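PDB 3F7E: pyridoxamine 5'-phosphate oxidase-related, FMN-binding from Mycobacterium smegmatis, which probably binds the deazaflavin coenzyme F420 and uses it to reduce carbon-carbon double bonds of substrates such as aflatoxins. Local coordinates for residues Y8-E13 with P73-E78; H47-Q52 with D115-V120; R80-D85 with R122-S127. One frame throughout, in Å; residues are numbered along the deposited sequence.

Interaction 1. Residues Y8-E13 with P73-E78; sequences YESLLE and PYRYLE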
loop_
_atom_site.group_PDB
_atom_site.type_symbol
_atom_site.label_atom_id
_atom_site.label_comp_id
_atom_site.label_asym_id
_atom_site.label_seq_id
_atom_site.Cartn_x
_atom_site.Cartn_y
_atom_site.Cartn_z
ATOM N N TYR A 8 16.572 4.604 -8.619
ATOM C CA TYR A 8 15.364 3.922 -8.120
ATOM C C TYR A 8 14.256 3.818 -9.170
ATOM O O TYR A 8 13.241 3.120 -8.954
ATOM C CB TYR A 8 14.847 4.605 -6.841
ATOM C CG TYR A 8 15.658 4.268 -5.613
ATOM C CD1 TYR A 8 16.863 4.914 -5.365
ATOM C CD2 TYR A 8 15.227 3.296 -4.696
ATOM C CE1 TYR A 8 17.627 4.610 -4.252
ATOM C CE2 TYR A 8 16.002 2.990 -3.564
ATOM C CZ TYR A 8 17.197 3.656 -3.356
ATOM O OH TYR A 8 17.999 3.405 -2.256
ATOM N N GLU A 9 14.435 4.487 -10.301
ATOM C CA GLU A 9 13.484 4.399 -11.385
ATOM C C GLU A 9 13.337 2.948 -11.855
ATOM O O GLU A 9 12.285 2.566 -12.355
ATOM C CB GLU A 9 13.862 5.324 -12.547
ATOM C CG GLU A 9 12.750 5.507 -13.553
ATOM C CD GLU A 9 12.907 6.681 -14.511
ATOM O OE1 GLU A 9 12.071 6.779 -15.405
ATOM O OE2 GLU A 9 13.885 7.462 -14.402
ATOM N N SER A 10 14.397 2.159 -11.667
ATOM C CA SER A 10 14.376 0.746 -11.992
ATOM C C SER A 10 13.206 -0.010 -11.356
ATOM O O SER A 10 12.685 -0.948 -11.974
ATOM C CB SER A 10 15.699 0.113 -11.573
ATOM O OG SER A 10 16.036 0.498 -10.256
ATOM N N LEU A 11 12.804 0.377 -10.135
ATOM C CA LEU A 11 11.682 -0.266 -9.431
ATOM C C LEU A 11 10.398 -0.016 -10.189
ATOM O O LEU A 11 9.569 -0.908 -10.270
ATOM C CB LEU A 11 11.540 0.189 -7.965
ATOM C CG LEU A 11 12.496 -0.439 -6.954
ATOM C CD1 LEU A 11 12.383 0.294 -5.637
ATOM C CD2 LEU A 11 12.181 -1.930 -6.796
ATOM N N LEU A 12 10.254 1.165 -10.791
ATOM C CA LEU A 12 9.051 1.488 -11.543
ATOM C C LEU A 12 9.028 0.832 -12.905
ATOM O O LEU A 12 7.975 0.762 -13.527
ATOM C CB LEU A 12 8.906 2.992 -11.701
ATOM C CG LEU A 12 8.770 3.765 -10.392
ATOM C CD1 LEU A 12 8.667 5.256 -10.699
ATOM C CD2 LEU A 12 7.535 3.313 -9.579
ATOM N N GLU A 13 10.199 0.394 -13.395
ATOM C CA GLU A 13 10.261 -0.297 -14.688
ATOM C C GLU A 13 9.970 -1.793 -14.624
ATOM O O GLU A 13 9.810 -2.471 -15.645
ATOM C CB GLU A 13 11.633 -0.050 -15.337
ATOM C CG GLU A 13 11.775 1.423 -15.766
ATOM C CD GLU A 13 13.124 1.755 -16.396
ATOM O OE1 GLU A 13 14.018 0.904 -16.389
ATOM O OE2 GLU A 13 13.296 2.885 -16.899
ATOM N N PRO A 73 13.742 -6.241 1.036
ATOM C CA PRO A 73 12.737 -5.277 1.488
ATOM C C PRO A 73 13.299 -3.912 1.890
ATOM O O PRO A 73 12.540 -2.953 2.053
ATOM C CB PRO A 73 12.100 -5.967 2.696
ATOM C CG PRO A 73 13.092 -6.970 3.147
ATOM C CD PRO A 73 13.893 -7.376 1.963
ATOM N N TYR A 74 14.616 -3.807 2.016
ATOM C CA TYR A 74 15.238 -2.518 2.302
ATOM C C TYR A 74 15.302 -1.610 1.060
ATOM O O TYR A 74 15.572 -0.414 1.180
ATOM C CB TYR A 74 16.604 -2.720 2.959
ATOM C CG TYR A 74 16.523 -3.261 4.381
ATOM C CD1 TYR A 74 16.236 -4.612 4.635
ATOM C CD2 TYR A 74 16.749 -2.421 5.474
ATOM C CE1 TYR A 74 16.165 -5.104 5.948
ATOM C CE2 TYR A 74 16.686 -2.900 6.782
ATOM C CZ TYR A 74 16.396 -4.234 7.014
ATOM O OH TYR A 74 16.333 -4.684 8.320
ATOM N N ARG A 75 15.020 -2.169 -0.116
ATOM C CA ARG A 75 14.942 -1.399 -1.363
ATOM C C ARG A 75 13.459 -1.157 -1.722
ATOM O O ARG A 75 12.735 -2.123 -2.003
ATOM C CB ARG A 75 15.603 -2.198 -2.458
ATOM C CG ARG A 75 15.531 -1.499 -3.729
ATOM C CD ARG A 75 16.475 -2.133 -4.689
ATOM N NE ARG A 75 16.443 -1.440 -5.965
ATOM C CZ ARG A 75 17.125 -0.329 -6.250
ATOM N NH1 ARG A 75 17.964 0.210 -5.368
ATOM N NH2 ARG A 75 17.006 0.235 -7.448
ATOM N N TYR A 76 13.007 0.112 -1.737
ATOM C CA TYR A 76 11.594 0.404 -1.926
ATOM C C TYR A 76 11.418 1.808 -2.472
ATOM O O TYR A 76 12.376 2.632 -2.423
ATOM C CB TYR A 76 10.838 0.250 -0.605
ATOM C CG TYR A 76 11.249 1.205 0.476
ATOM C CD1 TYR A 76 10.742 2.508 0.512
ATOM C CD2 TYR A 76 12.096 0.794 1.507
ATOM C CE1 TYR A 76 11.092 3.395 1.523
ATOM C CE2 TYR A 76 12.456 1.684 2.532
ATOM C CZ TYR A 76 11.935 2.971 2.525
ATOM O OH TYR A 76 12.276 3.833 3.539
ATOM N N LEU A 77 10.183 2.126 -2.895
ATOM C CA LEU A 77 9.943 3.484 -3.461
ATOM C C LEU A 77 8.496 3.804 -3.148
ATOM O O LEU A 77 7.587 3.023 -3.472
ATOM C CB LEU A 77 10.217 3.579 -4.962
ATOM C CG LEU A 77 10.110 4.974 -5.577
ATOM C CD1 LEU A 77 11.188 5.899 -5.001
ATOM C CD2 LEU A 77 10.275 4.920 -7.076
ATOM N N GLU A 78 8.313 4.986 -2.549
ATOM C CA GLU A 78 6.995 5.550 -2.252
ATOM C C GLU A 78 6.779 6.752 -3.148
ATOM O O GLU A 78 7.594 7.680 -3.142
ATOM C CB GLU A 78 6.925 5.980 -0.777
ATOM C CG GLU A 78 7.148 4.836 0.193
ATOM C CD GLU A 78 7.495 5.291 1.575
ATOM O OE1 GLU A 78 7.402 6.508 1.834
ATOM O OE2 GLU A 78 7.862 4.437 2.425
HETATM O O HOH W 1 15.306 -2.273 -9.007
#
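The guanidinium of Arg75 lies nearly flat over one face of the Tyr8 ring, planes 20° apart, in a cation-pi stack that joins the short N-terminal helix 9-13 to the start of strand 76-88 in the antiparallel sheet of this PNPOx-like split-barrel fold. The overlap is offset: Arg75 NH1 hangs 3.8 Å above the Tyr8 ring plane toward its rim, nearest CE2, and Arg75 CZ sits over the face. At the edge of the guanidinium, near its plane, is Ser10 OG in one of its two deposited positions; in that conformer it lies 3.0 Å from Arg75 NH2, and a water hydrogen-bonds Ser10 OG and, weakly, Arg75 NE. The clear bond of NH2 goes to the carbonyl of Gly7, just ahead of the helix, and should help fix the rotation of the group over the ring. Arg75 gets there with CG anti to its backbone N (chi1 179°) and a chain extended from CG to NE, which crosses Leu11 on the way.

Below the polar layer the contact is apolar. Helix and strand run at 88° to each other, and Leu11 drives its CD1 branch against the strand backbone, 3.6 Å from Tyr76 C and 4.0 Å from Leu77 CB. Leu77 turns toward the helix, itself packed on Val67 and Phe126 of the neighbouring strands. Its CD1 approaches Tyr8 CB, while CD2 lies 3.9 Å from Tyr8 O, which also accepts from Leu11 N. Leu12 meets Leu77 at about a right angle, its CG 3.8 Å from Leu77 CD2.

Interaction 2. Residues H47-Q52 with D115-V120; sequences HTTKRQ and DRVIIV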
loop_
_atom_site.group_PDB
_atom_site.type_symbol
_atom_site.label_atom_id
_atom_site.label_comp_id
_atom_site.label_asym_id
_atom_site.label_seq_id
_atom_site.Cartn_x
_atom_site.Cartn_y
_atom_site.Cartn_z
ATOM N N HIS A 47 -8.881 0.903 -13.925
ATOM C CA HIS A 47 -9.972 0.978 -12.923
ATOM C C HIS A 47 -11.290 0.821 -13.690
ATOM O O HIS A 47 -11.352 0.951 -14.916
ATOM C CB HIS A 47 -10.039 2.374 -12.221
ATOM C CG HIS A 47 -9.014 2.631 -11.138
ATOM N ND1 HIS A 47 -7.648 2.654 -11.352
ATOM C CD2 HIS A 47 -9.185 2.928 -9.827
ATOM C CE1 HIS A 47 -7.027 2.936 -10.216
ATOM N NE2 HIS A 47 -7.938 3.114 -9.276
ATOM N N THR A 48 -12.375 0.593 -12.961
ATOM C CA THR A 48 -13.693 0.837 -13.550
ATOM C C THR A 48 -14.355 2.040 -12.881
ATOM O O THR A 48 -13.996 2.463 -11.773
ATOM C CB THR A 48 -14.654 -0.352 -13.495
ATOM O OG1 THR A 48 -15.247 -0.351 -12.205
ATOM C CG2 THR A 48 -13.950 -1.676 -13.831
ATOM N N THR A 49 -15.347 2.580 -13.561
ATOM C CA THR A 49 -16.062 3.726 -13.038
ATOM C C THR A 49 -17.102 3.371 -11.962
ATOM O O THR A 49 -17.787 4.263 -11.439
ATOM C CB THR A 49 -16.821 4.412 -14.156
ATOM O OG1 THR A 49 -17.732 3.470 -14.727
ATOM C CG2 THR A 49 -15.856 4.941 -15.230
ATOM N N LYS A 50 -17.205 2.083 -11.642
ATOM C CA LYS A 50 -18.280 1.586 -10.784
ATOM C C LYS A 50 -17.877 1.246 -9.349
ATOM O O LYS A 50 -18.744 0.903 -8.527
ATOM C CB LYS A 50 -18.937 0.365 -11.432
ATOM C CG LYS A 50 -19.714 0.668 -12.710
ATOM C CD LYS A 50 -20.665 -0.468 -13.046
ATOM C CE LYS A 50 -21.640 -0.066 -14.147
ATOM N NZ LYS A 50 -22.119 -1.255 -14.915
ATOM N N ARG A 51 -16.581 1.314 -9.044
ATOM C CA ARG A 51 -16.075 0.995 -7.693
ATOM C C ARG A 51 -15.681 2.211 -6.860
ATOM O O ARG A 51 -15.508 3.315 -7.391
ATOM C CB ARG A 51 -14.858 0.052 -7.733
ATOM C CG ARG A 51 -14.865 -1.086 -8.736
ATOM C CD ARG A 51 -15.524 -2.378 -8.223
ATOM N NE ARG A 51 -15.260 -2.762 -6.823
ATOM C CZ ARG A 51 -14.461 -3.759 -6.437
ATOM N NH1 ARG A 51 -13.791 -4.471 -7.332
ATOM N NH2 ARG A 51 -14.318 -4.036 -5.144
ATOM N N GLN A 52 -15.488 1.979 -5.560
ATOM C CA GLN A 52 -15.195 3.046 -4.619
ATOM C C GLN A 52 -13.879 3.749 -4.934
ATOM O O GLN A 52 -13.769 4.956 -4.729
ATOM C CB GLN A 52 -15.171 2.532 -3.175
ATOM C CG GLN A 52 -15.086 3.641 -2.147
ATOM C CD GLN A 52 -16.267 4.603 -2.205
ATOM O OE1 GLN A 52 -17.438 4.181 -2.263
ATOM N NE2 GLN A 52 -15.969 5.904 -2.186
ATOM N N ASP A 115 -16.962 -0.248 -18.764
ATOM C CA ASP A 115 -16.767 0.691 -17.661
ATOM C C ASP A 115 -15.292 0.922 -17.295
ATOM O O ASP A 115 -14.986 1.598 -16.305
ATOM C CB ASP A 115 -17.517 0.201 -16.425
ATOM C CG ASP A 115 -18.995 0.027 -16.688
ATOM O OD1 ASP A 115 -19.579 0.907 -17.347
ATOM O OD2 ASP A 115 -19.571 -0.979 -16.226
ATOM N N ARG A 116 -14.374 0.363 -18.087
ATOM C CA ARG A 116 -12.946 0.498 -17.815
ATOM C C ARG A 116 -12.411 1.868 -18.184
ATOM O O ARG A 116 -12.821 2.430 -19.219
ATOM C CB ARG A 116 -12.150 -0.603 -18.551
ATOM C CG ARG A 116 -12.235 -1.988 -17.880
ATOM C CD ARG A 116 -11.272 -2.108 -16.714
ATOM N NE ARG A 116 -11.635 -3.241 -15.856
ATOM C CZ ARG A 116 -10.998 -3.537 -14.736
ATOM N NH1 ARG A 116 -9.915 -2.857 -14.370
ATOM N NH2 ARG A 116 -11.428 -4.546 -13.993
ATOM N N VAL A 117 -11.480 2.373 -17.371
ATOM C CA VAL A 117 -10.791 3.628 -17.626
ATOM C C VAL A 117 -9.305 3.438 -17.348
ATOM O O VAL A 117 -8.875 2.481 -16.678
ATOM C CB VAL A 117 -11.351 4.800 -16.762
ATOM C CG1 VAL A 117 -12.811 5.131 -17.127
ATOM C CG2 VAL A 117 -11.233 4.477 -15.268
ATOM N N ILE A 118 -8.532 4.400 -17.851
ATOM C CA ILE A 118 -7.113 4.538 -17.556
ATOM C C ILE A 118 -6.967 5.721 -16.617
ATOM O O ILE A 118 -7.391 6.830 -16.950
ATOM C CB ILE A 118 -6.283 4.830 -18.823
ATOM C CG1 ILE A 118 -6.666 3.895 -19.984
ATOM C CG2 ILE A 118 -4.802 4.810 -18.480
ATOM C CD1 ILE A 118 -5.935 4.196 -21.281
ATOM N N ILE A 119 -6.405 5.474 -15.438
ATOM C CA ILE A 119 -6.157 6.549 -14.456
ATOM C C ILE A 119 -4.705 6.991 -14.593
ATOM O O ILE A 119 -3.810 6.144 -14.501
ATOM C CB ILE A 119 -6.409 6.055 -13.001
ATOM C CG1 ILE A 119 -7.809 5.456 -12.836
ATOM C CG2 ILE A 119 -6.122 7.158 -11.991
ATOM C CD1 ILE A 119 -8.913 6.420 -12.967
ATOM N N VAL A 120 -4.480 8.286 -14.833
ATOM C CA VAL A 120 -3.140 8.811 -15.120
ATOM C C VAL A 120 -2.687 9.680 -13.950
ATOM O O VAL A 120 -3.369 10.661 -13.617
ATOM C CB VAL A 120 -3.153 9.661 -16.422
ATOM C CG1 VAL A 120 -1.754 10.084 -16.751
ATOM C CG2 VAL A 120 -3.786 8.855 -17.552
HETATM O O HOH W 2 -18.577 4.014 -17.192
#
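Ile119 CG1 presses on one face of the His47 imidazole, 3.2 Å from His47 ND1, a tight approach by a methylene to a ring nitrogen. That ND1 is buried with no polar partner. His47 CG stands anti to its carbonyl carbon (chi1 -78°), and the CB of His47 also touches Val117 CG2. On the other side of the strand pair, Thr48 CG2 sits over one face of the Arg116 guanidinium, 3.4 Å above its plane and offset toward the rim. Arg116 bends at chi2 (-81°), and its guanidinium is anchored by a salt bridge from NE to Asp112 and a bond from NH1 to Thr46 OG1.

These side chains are placed by an antiparallel pairing of strands 43-48 and 116-127 within the sheet of the split-barrel fold. His47 and Val117 form a hydrogen-bonded pair, with Val117 N to His47 O at 2.8 Å and His47 N to Val117 O at 3.2 Å; Thr48 and Arg116 form the non-hydrogen-bonded pair beside it. As strand 43-48 ends, Thr49 N still reaches Asp115 O at 2.9 Å, and an ST turn bends the chain, Lys50 N donating to Thr48 OG1.

Beyond the turn the extended Lys50 chain crosses Asp115 obliquely. In the conformer described, one of two deposited, Lys50 NZ makes a salt bridge to Asp115 OD2 at 2.9 Å, on the syn side but 31° out of the carboxylate plane, and a water links Asp115 OD1 with Thr49 OG1. Thr49 CG2 meets Val117 CG1 at 3.6 Å. Further out, helix 52-59 packs Lys53 on His47, Tyr54 on Thr49 and Ile57 on Ile119, while Val117 and Ile119 also rest on Ile86 of strand 76-88.

Interaction 3. Residues R80-D85 with R122-S127; sequences RGLVED and RPTAFS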
loop_
_atom_site.group_PDB
_atom_site.type_symbol
_atom_site.label_atom_id
_atom_site.label_comp_id
_atom_site.label_asym_id
_atom_site.label_seq_id
_atom_site.Cartn_x
_atom_site.Cartn_y
_atom_site.Cartn_z
ATOM N N ARG A 80 4.123 9.795 -4.162
ATOM C CA ARG A 80 2.864 10.555 -3.982
ATOM C C ARG A 80 2.582 11.290 -5.289
ATOM O O ARG A 80 3.519 11.615 -6.031
ATOM C CB ARG A 80 2.973 11.507 -2.797
ATOM C CG ARG A 80 3.028 10.768 -1.457
ATOM C CD ARG A 80 3.792 11.556 -0.407
ATOM N NE ARG A 80 3.195 12.866 -0.225
ATOM C CZ ARG A 80 3.884 13.962 0.105
ATOM N NH1 ARG A 80 3.238 15.120 0.214
ATOM N NH2 ARG A 80 5.219 13.919 0.308
ATOM N N GLY A 81 1.318 11.529 -5.605
ATOM C CA GLY A 81 1.037 12.214 -6.867
ATOM C C GLY A 81 -0.418 12.611 -6.954
ATOM O O GLY A 81 -1.191 12.461 -5.993
ATOM N N LEU A 82 -0.772 13.150 -8.115
ATOM C CA LEU A 82 -2.127 13.603 -8.388
ATOM C C LEU A 82 -2.666 12.947 -9.642
ATOM O O LEU A 82 -1.952 12.850 -10.672
ATOM C CB LEU A 82 -2.135 15.127 -8.587
ATOM C CG LEU A 82 -1.807 15.986 -7.357
ATOM C CD1 LEU A 82 -1.561 17.428 -7.740
ATOM C CD2 LEU A 82 -2.898 15.912 -6.300
ATOM N N VAL A 83 -3.931 12.515 -9.597
ATOM C CA VAL A 83 -4.599 12.066 -10.815
ATOM C C VAL A 83 -4.803 13.287 -11.699
ATOM O O VAL A 83 -5.448 14.279 -11.300
ATOM C CB VAL A 83 -5.959 11.412 -10.492
ATOM C CG1 VAL A 83 -6.728 11.104 -11.779
ATOM C CG2 VAL A 83 -5.739 10.160 -9.644
ATOM N N GLU A 84 -4.242 13.226 -12.908
ATOM C CA GLU A 84 -4.395 14.345 -13.840
ATOM C C GLU A 84 -5.241 14.027 -15.068
ATOM O O GLU A 84 -5.609 14.925 -15.813
ATOM C CB GLU A 84 -3.037 14.891 -14.258
ATOM C CG GLU A 84 -2.212 13.940 -15.041
ATOM C CD GLU A 84 -0.929 14.592 -15.627
ATOM O OE1 GLU A 84 -0.348 14.019 -16.570
ATOM O OE2 GLU A 84 -0.516 15.681 -15.169
ATOM N N ASP A 85 -5.524 12.745 -15.300
ATOM C CA ASP A 85 -6.439 12.399 -16.398
ATOM C C ASP A 85 -7.124 11.076 -16.096
ATOM O O ASP A 85 -6.558 10.239 -15.381
ATOM C CB ASP A 85 -5.687 12.341 -17.746
ATOM C CG ASP A 85 -6.580 12.628 -18.944
ATOM O OD1 ASP A 85 -7.805 12.836 -18.755
ATOM O OD2 ASP A 85 -6.042 12.638 -20.078
ATOM N N ARG A 122 0.421 11.869 -12.072
ATOM C CA ARG A 122 1.692 12.577 -12.168
ATOM C C ARG A 122 2.314 12.681 -10.780
ATOM O O ARG A 122 1.705 13.232 -9.872
ATOM C CB ARG A 122 1.508 13.961 -12.763
ATOM C CG ARG A 122 2.865 14.683 -12.933
ATOM C CD ARG A 122 2.761 15.900 -13.806
ATOM N NE ARG A 122 2.224 15.548 -15.114
ATOM C CZ ARG A 122 2.969 15.184 -16.155
ATOM N NH1 ARG A 122 4.306 15.172 -16.067
ATOM N NH2 ARG A 122 2.375 14.873 -17.298
ATOM N N PRO A 123 3.525 12.122 -10.594
ATOM C CA PRO A 123 4.181 12.213 -9.300
ATOM C C PRO A 123 4.408 13.637 -8.813
ATOM O O PRO A 123 4.777 14.531 -9.605
ATOM C CB PRO A 123 5.515 11.480 -9.517
ATOM C CG PRO A 123 5.216 10.496 -10.616
ATOM C CD PRO A 123 4.327 11.310 -11.534
ATOM N N THR A 124 4.241 13.812 -7.499
ATOM C CA THR A 124 4.566 15.061 -6.796
ATOM C C THR A 124 5.710 14.873 -5.809
ATOM O O THR A 124 6.332 15.852 -5.413
ATOM C CB THR A 124 3.348 15.605 -6.028
ATOM O OG1 THR A 124 2.888 14.575 -5.157
ATOM C CG2 THR A 124 2.237 16.059 -6.975
ATOM N N ALA A 125 6.015 13.632 -5.424
ATOM C CA ALA A 125 7.069 13.371 -4.441
ATOM C C ALA A 125 7.482 11.901 -4.507
ATOM O O ALA A 125 6.672 11.028 -4.828
ATOM C CB ALA A 125 6.606 13.722 -3.006
ATOM N N PHE A 126 8.749 11.667 -4.176
ATOM C CA PHE A 126 9.313 10.333 -4.037
ATOM C C PHE A 126 10.043 10.206 -2.708
ATOM O O PHE A 126 10.711 11.138 -2.267
ATOM C CB PHE A 126 10.336 10.050 -5.140
ATOM C CG PHE A 126 9.767 10.062 -6.517
ATOM C CD1 PHE A 126 9.779 11.220 -7.286
ATOM C CD2 PHE A 126 9.205 8.903 -7.054
ATOM C CE1 PHE A 126 9.274 11.224 -8.573
ATOM C CE2 PHE A 126 8.673 8.898 -8.362
ATOM C CZ PHE A 126 8.719 10.075 -9.116
ATOM N N SER A 127 9.978 9.014 -2.106
ATOM C CA SER A 127 10.803 8.704 -0.941
ATOM C C SER A 127 11.251 7.251 -0.993
ATOM O O SER A 127 10.474 6.367 -1.310
ATOM C CB SER A 127 10.037 8.915 0.372
ATOM O OG SER A 127 10.896 8.644 1.472
HETATM O O HOH W 3 0.255 14.627 -4.248
#
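Two neighbouring antiparallel strands, 76-88 and 116-127, are zipped together here by backbone bonds across a classic beta bulge, in the middle of the sheet of the split-barrel fold. Thr124 and Ala125 form the bulge on strand 116-127, both opposite Arg80. Arg80 O takes Thr124 N at 2.7 Å and, from the same face of its plane, Ala125 N at 3.3 Å, the second donor standing 43° above the carbonyl plane. Arg80 N returns a bond to Ala125 O. Beyond the bulge the regular ladder resumes, Leu82 and Arg122 exchanging a pair of backbone bonds.

Between them Gly81 faces Pro123 with CA atoms 4.0 Å apart, and Gly81 CA lies 3.2 Å from Arg122 O. Thr124 lies against Gly81 and meets Leu82 at about a right angle, its CG2 4.1 Å from Leu82 CG; a water bridges its hydroxyl to Gly81 O, weakly at the carbonyl. The guanidinium of Arg80 comes near Ala125, its NH2 3.6 Å from Ala125 CB, and the same side chain packs on Pro29 of the second subunit.

At the other end Arg122 grips Glu84 side-on in a salt bridge with two nitrogens, one to each carboxylate oxygen, carboxylate and guanidinium planes 50° apart. Glu84 CG lies between its backbone N and carbonyl carbon (chi1 65°), the extended chain beyond it pointing the carboxylate across the strands. Arg122 NH2 reaches the syn lone pair of Glu84 OE1 at 2.9 Å; Arg122 NE meets Glu84 OE2 at 2.7 Å, in the guanidinium plane but from above the carboxylate.

From the N terminus, helix 9-13 is first closed by interaction 1 onto the start of strand 76-88, spanning the first strands of the sheet and helix 52-59. Residues 47-52 open inside that loop but find their partner only at 115-120, so interaction 2 crosses interaction 1. Interaction 3 follows interaction 1 in series and also crosses interaction 2: after strand 76-88 the chain passes through helix 93-101 and returns as strand 116-127. Strand 116-127 thus ties both neighbours in the sheet. Glu78 N probably bonds Ser127 O where interactions 1 and 3 meet, and Val120 pairs with Glu84 and Asp85 between interactions 2 and 3; for interactions 1 and 2, their centres lie about 26 Å apart.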